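Local coordinates for protein aminopeptidase N (Francisella tularensis subsp. tularensis, PDB 5DLL) that cleaves N-terminal amino acids from peptides as a zinc-dependent M1-family aminopeptidase, and is thought to degrade intracellular peptides formed by protein breakdown, at residues Thr106-Ile110 with Lys139-Tyr143. Residues are numbered along the deposited sequence; the frame is centred on the assembly and turned at random.
Sequences TVVEI and KITYY. With NA (sodium ion), chain R.
Val-108 and Thr-141 mark the closest backbone approach, with CA atoms 6.5 Å apart, where the end of strand 101-110 runs antiparallel to the irregular segment 139-143; this spacing and the absence of backbone hydrogen bonds between them show that the loop does not extend the sheet. A sodium ion instead bridges the two segments. Thr-106 chelates it through O at 2.3 Å and OG1 at 2.4 Å; a chi1 of 73° swings that hydroxyl between the backbone N and the carbonyl carbon, onto the side of its own carbonyl oxygen. From the loop, Thr-141 OG1 reaches the ion at 2.4 Å and subtends 154° there with Thr-106 O, so these two ligands are nearly opposed. Val-44 O, from the adjacent strand 42-52, is a further ligand. The two hydroxyls lie 3.4 Å apart, Thr-106 OG1 to Thr-141 OG1, which reflects shared coordination and not a hydrogen bond.

Van der Waals contacts flank the site. Val-108 CG2 meets the edge of the Tyr-142 ring, near its plane, at 4.0 Å from CD2, and the two side chains cross at roughly a right angle. On its other branch, Val-108 CG1 lies 3.8 Å from Ile-140 O, and Ile-110 CG2 packs against the same carbonyl. In this N-terminal domain, therefore, uncharged oxygens coordinate the cation and tie a loop to two neighbouring sheet strands.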
loop_
_atom_site.group_PDB
_atom_site.type_symbol
_atom_site.label_atom_id
_atom_site.label_comp_id
_atom_site.label_asym_id
_atom_site.label_seq_id
_atom_site.Cartn_x
_atom_site.Cartn_y
_atom_site.Cartn_z
ATOM N N THR A 106 17.031 3.281 35.474
ATOM C CA THR A 106 15.687 3.606 35.954
ATOM C C THR A 106 14.863 2.334 36.100
ATOM O O THR A 106 14.778 1.541 35.156
ATOM C CB THR A 106 14.912 4.534 34.984
ATOM O OG1 THR A 106 14.507 3.801 33.810
ATOM C CG2 THR A 106 15.746 5.749 34.592
ATOM N N VAL A 107 14.243 2.153 37.265
ATOM C CA VAL A 107 13.180 1.159 37.424
ATOM C C VAL A 107 11.843 1.880 37.335
ATOM O O VAL A 107 11.663 2.935 37.939
ATOM C CB VAL A 107 13.267 0.398 38.761
ATOM C CG1 VAL A 107 12.150 -0.634 38.857
ATOM C CG2 VAL A 107 14.629 -0.268 38.904
ATOM N N VAL A 108 10.915 1.294 36.580
ATOM C CA VAL A 108 9.616 1.897 36.271
ATOM C C VAL A 108 8.538 0.811 36.337
ATOM O O VAL A 108 8.825 -0.357 36.088
ATOM C CB VAL A 108 9.655 2.553 34.864
ATOM C CG1 VAL A 108 8.284 2.621 34.205
ATOM C CG2 VAL A 108 10.273 3.942 34.941
ATOM N N GLU A 109 7.306 1.198 36.675
ATOM C CA GLU A 109 6.167 0.274 36.693
ATOM C C GLU A 109 5.069 0.752 35.741
ATOM O O GLU A 109 4.805 1.947 35.641
ATOM C CB GLU A 109 5.613 0.147 38.112
ATOM C CG GLU A 109 4.496 -0.874 38.273
ATOM C CD GLU A 109 3.882 -0.825 39.656
ATOM O OE1 GLU A 109 4.612 -1.084 40.636
ATOM O OE2 GLU A 109 2.673 -0.522 39.762
ATOM N N ILE A 110 4.426 -0.189 35.056
ATOM C CA ILE A 110 3.396 0.130 34.065
ATOM C C ILE A 110 2.271 -0.901 34.070
ATOM O O ILE A 110 2.437 -2.021 34.552
ATOM C CB ILE A 110 3.982 0.213 32.639
ATOM C CG1 ILE A 110 4.699 -1.093 32.271
ATOM C CG2 ILE A 110 4.937 1.393 32.525
ATOM C CD1 ILE A 110 5.233 -1.127 30.855
ATOM N N LYS A 139 6.119 5.265 26.408
ATOM C CA LYS A 139 5.129 4.666 27.313
ATOM C C LYS A 139 5.564 3.326 27.943
ATOM O O LYS A 139 4.727 2.607 28.503
ATOM C CB LYS A 139 3.798 4.442 26.587
ATOM C CG LYS A 139 3.112 5.694 26.079
ATOM C CD LYS A 139 1.689 5.370 25.648
ATOM C CE LYS A 139 1.005 6.555 24.982
ATOM N NZ LYS A 139 -0.369 6.208 24.515
ATOM N N ILE A 140 6.848 2.981 27.843
ATOM C CA ILE A 140 7.363 1.733 28.412
ATOM C C ILE A 140 8.434 2.030 29.454
ATOM O O ILE A 140 8.376 1.517 30.567
ATOM C CB ILE A 140 7.916 0.800 27.314
ATOM C CG1 ILE A 140 6.795 0.430 26.337
ATOM C CG2 ILE A 140 8.521 -0.458 27.929
ATOM C CD1 ILE A 140 7.242 -0.371 25.136
ATOM N N THR A 141 9.421 2.838 29.078
ATOM C CA THR A 141 10.378 3.392 30.034
ATOM C C THR A 141 10.864 4.727 29.484
ATOM O O THR A 141 10.514 5.097 28.361
ATOM C CB THR A 141 11.547 2.414 30.333
ATOM O OG1 THR A 141 12.167 2.735 31.595
ATOM C CG2 THR A 141 12.587 2.424 29.217
ATOM N N TYR A 142 11.643 5.448 30.286
ATOM C CA TYR A 142 12.123 6.781 29.920
ATOM C C TYR A 142 13.264 6.669 28.917
ATOM O O TYR A 142 14.268 6.011 29.190
ATOM C CB TYR A 142 12.595 7.560 31.153
ATOM C CG TYR A 142 11.477 8.111 32.021
ATOM C CD1 TYR A 142 10.851 9.310 31.702
ATOM C CD2 TYR A 142 11.061 7.443 33.170
ATOM C CE1 TYR A 142 9.833 9.823 32.494
ATOM C CE2 TYR A 142 10.045 7.950 33.968
ATOM C CZ TYR A 142 9.436 9.139 33.628
ATOM O OH TYR A 142 8.428 9.650 34.417
ATOM N N TYR A 143 13.103 7.323 27.772
ATOM C CA TYR A 143 14.039 7.194 26.655
ATOM C C TYR A 143 14.125 8.495 25.847
ATOM O O TYR A 143 13.328 9.414 26.048
ATOM C CB TYR A 143 13.570 6.053 25.746
ATOM C CG TYR A 143 14.685 5.384 24.977
ATOM C CD1 TYR A 143 15.590 4.545 25.623
ATOM C CD2 TYR A 143 14.837 5.584 23.606
ATOM C CE1 TYR A 143 16.616 3.930 24.930
ATOM C CE2 TYR A 143 15.864 4.972 22.906
ATOM C CZ TYR A 143 16.746 4.145 23.575
ATOM O OH TYR A 143 17.772 3.530 22.900
HETATM NA NA NA R . 13.143 1.777 33.622
#